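Local coordinates for protein hydroxylase (Rhodococcus sp., PDB 2OR0) that is a putative hydroxylase of the acyl-CoA dehydrogenase-like family, probably a flavin-dependent monooxygenase that takes reduced flavin and molecular oxygen to hydroxylate its substrate, at residues D126-S131 and D159-A164; S181-I186 and Y222-A227; P242-N247 and R318-V323. All blocks are in the same frame, centred on the assembly; numbering follows the deposited sequence.

Interaction 1 (D126-S131 and D159-A164)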
loop_
_atom_site.group_PDB
_atom_site.type_symbol
_atom_site.label_atom_id
_atom_site.label_comp_id
_atom_site.label_asym_id
_atom_site.label_seq_id
_atom_site.Cartn_x
_atom_site.Cartn_y
_atom_site.Cartn_z
ATOM N N ASP A 126 -13.232 6.932 -12.197
ATOM C CA ASP A 126 -13.186 6.707 -10.758
ATOM C C ASP A 126 -13.547 5.279 -10.339
ATOM O O ASP A 126 -13.894 5.037 -9.180
ATOM C CB ASP A 126 -14.079 7.714 -10.022
ATOM C CG ASP A 126 -13.436 9.086 -9.907
ATOM O OD1 ASP A 126 -12.194 9.160 -9.758
ATOM O OD2 ASP A 126 -14.178 10.088 -9.961
ATOM N N THR A 127 -13.444 4.347 -11.280
ATOM C CA THR A 127 -13.643 2.927 -11.016
ATOM C C THR A 127 -12.383 2.392 -10.352
ATOM O O THR A 127 -11.272 2.586 -10.878
ATOM C CB THR A 127 -13.919 2.154 -12.336
ATOM O OG1 THR A 127 -15.108 2.671 -12.936
ATOM C CG2 THR A 127 -14.109 0.665 -12.081
ATOM N N TRP A 128 -12.557 1.729 -9.204
ATOM C CA TRP A 128 -11.433 1.170 -8.433
ATOM C C TRP A 128 -11.239 -0.324 -8.636
ATOM O O TRP A 128 -12.211 -1.074 -8.837
ATOM C CB TRP A 128 -11.619 1.407 -6.930
ATOM C CG TRP A 128 -11.641 2.828 -6.497
ATOM C CD1 TRP A 128 -11.381 3.943 -7.262
ATOM C CD2 TRP A 128 -11.901 3.307 -5.164
ATOM N NE1 TRP A 128 -11.503 5.082 -6.495
ATOM C CE2 TRP A 128 -11.811 4.723 -5.204
ATOM C CE3 TRP A 128 -12.206 2.678 -3.945
ATOM C CZ2 TRP A 128 -12.013 5.527 -4.058
ATOM C CZ3 TRP A 128 -12.421 3.475 -2.806
ATOM C CH2 TRP A 128 -12.309 4.888 -2.878
HETATM N N MSE A 129 -9.971 -0.742 -8.551
HETATM C CA MSE A 129 -9.603 -2.144 -8.516
HETATM C C MSE A 129 -9.138 -2.537 -7.107
HETATM O O MSE A 129 -8.400 -1.784 -6.452
HETATM C CB MSE A 129 -8.487 -2.452 -9.512
HETATM C CG MSE A 129 -8.842 -2.216 -10.969
HETATM SE SE MSE A 129 -7.203 -2.075 -11.974
HETATM C CE MSE A 129 -7.125 -0.118 -11.759
ATOM N N ALA A 130 -9.562 -3.734 -6.686
ATOM C CA ALA A 130 -9.115 -4.391 -5.449
ATOM C C ALA A 130 -7.992 -5.365 -5.739
ATOM O O ALA A 130 -7.806 -5.804 -6.882
ATOM C CB ALA A 130 -10.291 -5.135 -4.758
ATOM N N SER A 131 -7.224 -5.675 -4.703
ATOM C CA SER A 131 -6.147 -6.650 -4.683
ATOM C C SER A 131 -6.680 -7.959 -4.063
ATOM O O SER A 131 -7.885 -8.107 -3.825
ATOM C CB SER A 131 -4.994 -6.083 -3.814
ATOM O OG SER A 131 -5.418 -5.876 -2.449
ATOM N N ASP A 159 -15.147 -3.757 -0.932
ATOM C CA ASP A 159 -16.551 -3.353 -1.057
ATOM C C ASP A 159 -16.742 -2.138 -1.961
ATOM O O ASP A 159 -17.857 -1.875 -2.431
ATOM C CB ASP A 159 -17.156 -3.034 0.319
ATOM C CG ASP A 159 -17.254 -4.264 1.215
ATOM O OD1 ASP A 159 -17.927 -5.232 0.809
ATOM O OD2 ASP A 159 -16.654 -4.266 2.318
ATOM N N HIS A 160 -15.660 -1.386 -2.183
ATOM C CA HIS A 160 -15.746 -0.131 -2.931
ATOM C C HIS A 160 -15.120 -0.241 -4.325
ATOM O O HIS A 160 -14.998 0.752 -5.058
ATOM C CB HIS A 160 -15.109 0.988 -2.101
ATOM C CG HIS A 160 -15.823 1.248 -0.812
ATOM N ND1 HIS A 160 -17.049 1.880 -0.757
ATOM C CD2 HIS A 160 -15.493 0.949 0.472
ATOM C CE1 HIS A 160 -17.439 1.965 0.506
ATOM N NE2 HIS A 160 -16.512 1.412 1.269
ATOM N N CYS A 161 -14.733 -1.464 -4.678
ATOM C CA CYS A 161 -14.086 -1.752 -5.944
ATOM C C CYS A 161 -15.022 -2.548 -6.862
ATOM O O CYS A 161 -15.848 -3.342 -6.389
ATOM C CB CYS A 161 -12.792 -2.524 -5.712
ATOM S SG CYS A 161 -11.540 -1.616 -4.720
ATOM N N GLN A 162 -14.879 -2.326 -8.168
ATOM C CA GLN A 162 -15.723 -2.972 -9.176
ATOM C C GLN A 162 -14.947 -3.963 -10.035
ATOM O O GLN A 162 -15.523 -4.642 -10.879
ATOM C CB GLN A 162 -16.460 -1.919 -10.022
ATOM C CG GLN A 162 -17.667 -1.271 -9.283
ATOM C CD GLN A 162 -18.689 -2.310 -8.763
ATOM O OE1 GLN A 162 -19.179 -3.172 -9.522
ATOM N NE2 GLN A 162 -19.019 -2.223 -7.468
ATOM N N TRP A 163 -13.641 -4.041 -9.810
ATOM C CA TRP A 163 -12.766 -4.997 -10.474
ATOM C C TRP A 163 -11.730 -5.475 -9.442
ATOM O O TRP A 163 -11.501 -4.801 -8.436
ATOM C CB TRP A 163 -12.033 -4.355 -11.659
ATOM C CG TRP A 163 -12.931 -3.930 -12.814
ATOM C CD1 TRP A 163 -13.740 -2.829 -12.864
ATOM C CD2 TRP A 163 -13.104 -4.609 -14.062
ATOM N NE1 TRP A 163 -14.405 -2.777 -14.068
ATOM C CE2 TRP A 163 -14.039 -3.860 -14.820
ATOM C CE3 TRP A 163 -12.565 -5.781 -14.616
ATOM C CZ2 TRP A 163 -14.445 -4.246 -16.108
ATOM C CZ3 TRP A 163 -12.948 -6.153 -15.901
ATOM C CH2 TRP A 163 -13.882 -5.386 -16.629
ATOM N N ALA A 164 -11.092 -6.609 -9.712
ATOM C CA ALA A 164 -10.004 -7.085 -8.863
ATOM C C ALA A 164 -8.827 -7.432 -9.718
ATOM O O ALA A 164 -9.001 -7.943 -10.819
ATOM C CB ALA A 164 -10.426 -8.301 -8.069
HETATM O O HOH W 1 -15.272 1.270 -7.910
#
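The amide of A130 donates to the carbonyl of W163, N to O 2.8 Å and nearly straight at 169°, and with this bond the short strand 129-130 pairs in parallel with the start of strand 163-170 in the beta domain of an acyl-CoA dehydrogenase-like fold. Just before the strand, W128 O receives Q162 N at 3.0 Å, the donor tilted 21° from the carbonyl plane, and takes a longer, weak bond from W163 N as well.

The side chains fill in around this backbone frame. C161 turns its CB toward the opposite segment, and SG, carried anti to its own carbonyl carbon (chi1 -62°), lies 3.7 Å from A130 CB and also meets W128 CB; a thiol is small and apolar enough for this buried spot. The six-membered part of the W128 indole runs alongside H160, with CZ3 3.7 Å from H160 CB. Replacing the indole by the methyl of an alanine is likely to uncover H160 CB and leave R58 without its cation-pi partner. On the sheet face shared by M129 and W163, the selenomethionine CG touches W163 CB before its chain bends away toward helix 114-121.

Further out, R58 also bonds H160 O, and H160 NE2 is held by L49 O. T127 OG1 is anchored on D124 O, which leaves the methyl for the contact: CG2 comes to the edge of the W163 ring, 3.6 Å from CD1. A water joins the two backbones, accepting from W128 N and donating to H160 O at 2.9 Å.

Interaction 2 (S181-I186 and Y222-A227)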
loop_
_atom_site.group_PDB
_atom_site.type_symbol
_atom_site.label_atom_id
_atom_site.label_comp_id
_atom_site.label_asym_id
_atom_site.label_seq_id
_atom_site.Cartn_x
_atom_site.Cartn_y
_atom_site.Cartn_z
ATOM N N SER A 181 4.211 -18.953 -16.135
ATOM C CA SER A 181 4.120 -19.705 -14.887
ATOM C C SER A 181 3.175 -19.035 -13.832
ATOM O O SER A 181 2.412 -19.719 -13.125
ATOM C CB SER A 181 5.539 -19.904 -14.354
ATOM O OG SER A 181 5.570 -20.110 -12.957
ATOM N N SER A 182 3.217 -17.702 -13.744
ATOM C CA SER A 182 2.357 -16.939 -12.827
ATOM C C SER A 182 1.728 -15.733 -13.535
ATOM O O SER A 182 2.324 -15.171 -14.451
ATOM C CB SER A 182 3.177 -16.462 -11.621
ATOM O OG SER A 182 4.392 -15.827 -12.061
ATOM N N LEU A 183 0.548 -15.314 -13.091
ATOM C CA LEU A 183 -0.148 -14.200 -13.721
ATOM C C LEU A 183 -0.617 -13.190 -12.713
ATOM O O LEU A 183 -0.802 -13.530 -11.530
ATOM C CB LEU A 183 -1.409 -14.687 -14.456
ATOM C CG LEU A 183 -1.332 -15.762 -15.561
ATOM C CD1 LEU A 183 -2.751 -16.215 -15.905
ATOM C CD2 LEU A 183 -0.640 -15.253 -16.823
ATOM N N HIS A 184 -0.826 -11.963 -13.206
ATOM C CA HIS A 184 -1.791 -11.029 -12.660
ATOM C C HIS A 184 -3.023 -11.003 -13.576
ATOM O O HIS A 184 -2.897 -10.864 -14.806
ATOM C CB HIS A 184 -1.193 -9.614 -12.550
ATOM C CG HIS A 184 -0.032 -9.503 -11.600
ATOM N ND1 HIS A 184 0.767 -8.375 -11.524
ATOM C CD2 HIS A 184 0.473 -10.377 -10.695
ATOM C CE1 HIS A 184 1.705 -8.558 -10.611
ATOM N NE2 HIS A 184 1.555 -9.764 -10.097
ATOM N N VAL A 185 -4.216 -11.141 -13.001
ATOM C CA VAL A 185 -5.447 -11.269 -13.803
ATOM C C VAL A 185 -6.470 -10.233 -13.352
ATOM O O VAL A 185 -6.539 -9.893 -12.161
ATOM C CB VAL A 185 -6.052 -12.725 -13.710
ATOM C CG1 VAL A 185 -5.071 -13.756 -14.244
ATOM C CG2 VAL A 185 -6.466 -13.083 -12.266
ATOM N N ILE A 186 -7.251 -9.708 -14.291
ATOM C CA ILE A 186 -8.275 -8.715 -13.958
ATOM C C ILE A 186 -9.675 -9.324 -14.123
ATOM O O ILE A 186 -9.963 -9.941 -15.160
ATOM C CB ILE A 186 -8.126 -7.425 -14.820
ATOM C CG1 ILE A 186 -6.808 -6.711 -14.506
ATOM C CG2 ILE A 186 -9.278 -6.460 -14.599
ATOM C CD1 ILE A 186 -5.828 -6.751 -15.671
ATOM N N TYR A 222 -6.219 -10.836 -22.861
ATOM C CA TYR A 222 -5.941 -9.399 -22.800
ATOM C C TYR A 222 -6.165 -8.783 -21.400
ATOM O O TYR A 222 -5.793 -7.624 -21.163
ATOM C CB TYR A 222 -6.734 -8.634 -23.882
ATOM C CG TYR A 222 -8.209 -8.408 -23.582
ATOM C CD1 TYR A 222 -8.621 -7.336 -22.812
ATOM C CD2 TYR A 222 -9.193 -9.269 -24.107
ATOM C CE1 TYR A 222 -9.962 -7.132 -22.526
ATOM C CE2 TYR A 222 -10.532 -9.070 -23.838
ATOM C CZ TYR A 222 -10.914 -8.001 -23.056
ATOM O OH TYR A 222 -12.244 -7.809 -22.777
ATOM N N ARG A 223 -6.770 -9.563 -20.496
ATOM C CA ARG A 223 -6.995 -9.155 -19.097
ATOM C C ARG A 223 -5.980 -9.766 -18.143
ATOM O O ARG A 223 -6.207 -9.830 -16.938
ATOM C CB ARG A 223 -8.409 -9.517 -18.640
ATOM C CG ARG A 223 -9.467 -8.590 -19.187
ATOM C CD ARG A 223 -10.779 -8.958 -18.598
ATOM N NE ARG A 223 -11.894 -8.251 -19.201
ATOM C CZ ARG A 223 -13.174 -8.592 -19.020
ATOM N NH1 ARG A 223 -13.494 -9.644 -18.256
ATOM N NH2 ARG A 223 -14.139 -7.876 -19.599
ATOM N N THR A 224 -4.854 -10.209 -18.685
ATOM C CA THR A 224 -3.798 -10.792 -17.889
ATOM C C THR A 224 -2.454 -10.125 -18.194
ATOM O O THR A 224 -2.275 -9.526 -19.268
ATOM C CB THR A 224 -3.683 -12.334 -18.090
ATOM O OG1 THR A 224 -2.960 -12.630 -19.282
ATOM C CG2 THR A 224 -5.047 -13.002 -18.167
ATOM N N LEU A 225 -1.542 -10.203 -17.231
ATOM C CA LEU A 225 -0.125 -9.956 -17.455
ATOM C C LEU A 225 0.640 -11.123 -16.865
ATOM O O LEU A 225 0.197 -11.741 -15.897
ATOM C CB LEU A 225 0.338 -8.654 -16.790
ATOM C CG LEU A 225 -0.260 -7.352 -17.345
ATOM C CD1 LEU A 225 -0.046 -6.126 -16.427
ATOM C CD2 LEU A 225 0.249 -7.069 -18.802
ATOM N N ASN A 226 1.776 -11.434 -17.465
ATOM C CA ASN A 226 2.697 -12.387 -16.919
ATOM C C ASN A 226 3.397 -11.736 -15.691
ATOM O O ASN A 226 4.070 -10.700 -15.835
ATOM C CB ASN A 226 3.677 -12.748 -18.035
ATOM C CG ASN A 226 4.745 -13.685 -17.612
ATOM O OD1 ASN A 226 5.133 -13.749 -16.438
ATOM N ND2 ASN A 226 5.259 -14.437 -18.579
ATOM N N ALA A 227 3.239 -12.335 -14.504
ATOM C CA ALA A 227 3.771 -11.750 -13.250
ATOM C C ALA A 227 5.284 -11.598 -13.229
ATOM O O ALA A 227 5.778 -10.634 -12.660
ATOM C CB ALA A 227 3.316 -12.540 -12.009
HETATM O O HOH W 2 5.480 -16.245 -15.386
HETATM O O HOH W 3 -11.892 -11.294 -16.532
#
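A227 lies over one face of the H184 imidazole: its CA sits above the ring, and its CB is 3.8 Å from H184 NE2. A small side chain suits this place, because the same methyl also meets S182 OG at 3.5 Å. Strands 182-186 and 224-226 run antiparallel. H184 and L225 form a hydrogen-bonded pair and share one sheet face, while on the other the beta-branched V185 and T224 meet obliquely through their methyls, CG1 to CG2 4.0 Å. T224 CG2 stands anti to the carbonyl carbon, which turns it to V185 and lets OG1 bond G221 O.

At one end I186 N reaches R223 O at 2.8 Å, almost in line with the carbonyl, and I186 CD1 folds against that same oxygen. At the other, A227 N bonds S182 O from 45° above the carbonyl plane, a displaced approach where strand gives way to helix 227-232. N226 is the N-cap of that helix, and a water links its OD1 to S182 N.

Outward, R223 forms a salt bridge with E119 of helix 114-121, and E108 holds H184 ND1. I186 packs on helix 114-121 and on strand 163-170, while V185 and L183 lie against strand 145-155.

Interaction 3 (P242-N247 and R318-V323); sequences PEPLFN and RFYDKV
P244 and V323 make the closely packed half of this contact, in which a loop turn leading into helix 250-277 leans on the C-terminal part of helix 292-324, itself part of the helical C-terminal domain of the acyl-CoA dehydrogenase-like fold. V323 points its CB at the loop, and CG1, anti to its own backbone N (chi1 179°), does most of the touching: it lies 3.5 Å from P244 O and also meets P244 CB. A branched, purely apolar residue suits this site, since the same methyl spans both ends of the turn, reaching N247 CB at 3.7 Å, while CG2 lies near N247 O. The rigid ring of proline in turn presents a compact surface to the helix.

One helical turn earlier, Y320 also meets P244 CB. Its CG is anti to the backbone N (chi1 -173°), which swings the ring toward the loop, and CE1 stands 3.8 Å from P244 CB in an oblique approach. H77 and P78 also touch the tyrosine from beyond the two segments.

The polar side is looser. No direct polar bond joins loop and helix here; a water at the in-plane edge of the tyrosine ring mediates instead, accepting from L245 N at 2.9 Å and lying 3.0 Å from Y320 OH. A tyrosine therefore serves twice, with its ring as apolar surface and its hydroxyl as a reach to the water.

The turn is held in shape from within. N247 N bonds P244 O, and the N247 side chain reaches back across the turn, where ND2, also bonded to R241 O, donates to E243 O at 2.8 Å from 46° above that carbonyl's plane.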
loop_
_atom_site.group_PDB
_atom_site.type_symbol
_atom_site.label_atom_id
_atom_site.label_comp_id
_atom_site.label_asym_id
_atom_site.label_seq_id
_atom_site.Cartn_x
_atom_site.Cartn_y
_atom_site.Cartn_z
ATOM N N PRO A 242 6.208 6.245 -22.856
ATOM C CA PRO A 242 7.250 7.269 -22.710
ATOM C C PRO A 242 7.405 7.857 -21.288
ATOM O O PRO A 242 8.457 8.400 -20.971
ATOM C CB PRO A 242 6.789 8.375 -23.669
ATOM C CG PRO A 242 5.286 8.290 -23.630
ATOM C CD PRO A 242 4.983 6.792 -23.486
ATOM N N GLU A 243 6.379 7.756 -20.448
ATOM C CA GLU A 243 6.409 8.419 -19.151
ATOM C C GLU A 243 7.353 7.705 -18.157
ATOM O O GLU A 243 7.218 6.488 -17.949
ATOM C CB GLU A 243 4.993 8.530 -18.574
ATOM C CG GLU A 243 3.962 9.163 -19.500
ATOM C CD GLU A 243 3.188 8.156 -20.360
ATOM O OE1 GLU A 243 3.672 7.035 -20.624
ATOM O OE2 GLU A 243 2.086 8.511 -20.799
ATOM N N PRO A 244 8.310 8.448 -17.552
ATOM C CA PRO A 244 9.214 7.781 -16.611
ATOM C C PRO A 244 8.468 7.119 -15.439
ATOM O O PRO A 244 8.889 6.070 -14.993
ATOM C CB PRO A 244 10.137 8.904 -16.132
ATOM C CG PRO A 244 10.101 9.927 -17.276
ATOM C CD PRO A 244 8.642 9.883 -17.693
ATOM N N LEU A 245 7.361 7.714 -14.989
ATOM C CA LEU A 245 6.578 7.123 -13.914
ATOM C C LEU A 245 6.279 5.649 -14.212
ATOM O O LEU A 245 6.546 4.768 -13.375
ATOM C CB LEU A 245 5.289 7.893 -13.658
ATOM C CG LEU A 245 4.324 7.164 -12.700
ATOM C CD1 LEU A 245 4.891 7.051 -11.246
ATOM C CD2 LEU A 245 2.994 7.847 -12.729
ATOM N N PHE A 246 5.785 5.381 -15.421
ATOM C CA PHE A 246 5.331 4.041 -15.775
ATOM C C PHE A 246 6.444 3.097 -16.094
ATOM O O PHE A 246 6.203 1.920 -16.346
ATOM C CB PHE A 246 4.284 4.093 -16.891
ATOM C CG PHE A 246 3.073 4.840 -16.501
ATOM C CD1 PHE A 246 2.398 4.512 -15.323
ATOM C CD2 PHE A 246 2.608 5.897 -17.270
ATOM C CE1 PHE A 246 1.272 5.211 -14.936
ATOM C CE2 PHE A 246 1.475 6.595 -16.884
ATOM C CZ PHE A 246 0.807 6.249 -15.703
ATOM N N ASN A 247 7.676 3.588 -16.053
ATOM C CA ASN A 247 8.802 2.695 -16.217
ATOM C C ASN A 247 9.564 2.417 -14.933
ATOM O O ASN A 247 10.647 1.843 -14.964
ATOM C CB ASN A 247 9.727 3.175 -17.330
ATOM C CG ASN A 247 9.061 3.107 -18.691
ATOM O OD1 ASN A 247 9.165 2.093 -19.379
ATOM N ND2 ASN A 247 8.366 4.180 -19.075
ATOM N N ARG A 318 15.515 8.831 -6.578
ATOM C CA ARG A 318 16.718 8.409 -7.269
ATOM C C ARG A 318 16.407 7.466 -8.414
ATOM O O ARG A 318 17.000 7.597 -9.495
ATOM C CB ARG A 318 17.681 7.763 -6.293
ATOM C CG ARG A 318 18.957 7.217 -6.894
ATOM C CD ARG A 318 20.045 7.006 -5.781
ATOM N NE ARG A 318 19.393 6.568 -4.537
ATOM C CZ ARG A 318 19.071 5.297 -4.263
ATOM N NH1 ARG A 318 18.458 4.996 -3.124
ATOM N NH2 ARG A 318 19.371 4.325 -5.126
ATOM N N PHE A 319 15.495 6.514 -8.178
ATOM C CA PHE A 319 15.047 5.609 -9.240
ATOM C C PHE A 319 14.390 6.438 -10.355
ATOM O O PHE A 319 14.649 6.211 -11.536
ATOM C CB PHE A 319 14.053 4.574 -8.683
ATOM C CG PHE A 319 14.702 3.397 -7.954
ATOM C CD1 PHE A 319 16.046 3.415 -7.576
ATOM C CD2 PHE A 319 13.923 2.274 -7.601
ATOM C CE1 PHE A 319 16.631 2.328 -6.888
ATOM C CE2 PHE A 319 14.494 1.184 -6.925
ATOM C CZ PHE A 319 15.845 1.212 -6.568
ATOM N N TYR A 320 13.537 7.378 -9.979
ATOM C CA TYR A 320 12.889 8.221 -10.975
ATOM C C TYR A 320 13.929 8.976 -11.821
ATOM O O TYR A 320 13.777 9.043 -13.029
ATOM C CB TYR A 320 11.917 9.204 -10.342
ATOM C CG TYR A 320 11.096 9.982 -11.367
ATOM C CD1 TYR A 320 9.849 9.516 -11.781
ATOM C CD2 TYR A 320 11.570 11.193 -11.916
ATOM C CE1 TYR A 320 9.096 10.210 -12.723
ATOM C CE2 TYR A 320 10.806 11.918 -12.849
ATOM C CZ TYR A 320 9.580 11.413 -13.250
ATOM O OH TYR A 320 8.818 12.095 -14.167
ATOM N N ASP A 321 14.966 9.520 -11.170
ATOM C CA ASP A 321 16.050 10.239 -11.859
ATOM C C ASP A 321 16.766 9.380 -12.881
ATOM O O ASP A 321 16.963 9.827 -14.012
ATOM C CB ASP A 321 17.062 10.835 -10.871
ATOM C CG ASP A 321 16.561 12.114 -10.244
ATOM O OD1 ASP A 321 15.630 12.727 -10.818
ATOM O OD2 ASP A 321 17.087 12.512 -9.170
ATOM N N LYS A 322 17.154 8.166 -12.485
ATOM C CA LYS A 322 17.710 7.204 -13.429
ATOM C C LYS A 322 16.772 6.869 -14.596
ATOM O O LYS A 322 17.208 6.853 -15.751
ATOM C CB LYS A 322 18.169 5.928 -12.708
ATOM C CG LYS A 322 19.384 6.163 -11.862
ATOM C CD LYS A 322 19.800 4.957 -11.046
ATOM C CE LYS A 322 21.187 5.201 -10.419
ATOM N NZ LYS A 322 21.205 6.440 -9.541
ATOM N N VAL A 323 15.495 6.613 -14.312
ATOM C CA VAL A 323 14.519 6.337 -15.376
ATOM C C VAL A 323 14.321 7.556 -16.321
ATOM O O VAL A 323 14.307 7.390 -17.537
ATOM C CB VAL A 323 13.159 5.826 -14.833
ATOM C CG1 VAL A 323 12.198 5.591 -15.958
ATOM C CG2 VAL A 323 13.342 4.522 -14.037
HETATM O O HOH W 4 6.476 10.500 -15.290
#

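Overall arrangement
The three contacts follow one another along the chain, each closing before the next opens. Interactions 1 and 2 belong to one mixed sheet: strands 163-170 and 182-188 are antiparallel neighbours in it, with 129-130 and 224-226 paired onto them. Their centres are about 17 Å apart, yet they touch, W163 CE3 lying 3.4 Å from I186 CG2. Interaction 3 belongs to the helical part, where the loop before helix 250-277 meets helix 292-324. It touches neither of the others; its centre is about 26 Å from that of interaction 1 and about 23 Å from that of interaction 2. Together they sample the beta domain and the C-terminal helices that characterise this family.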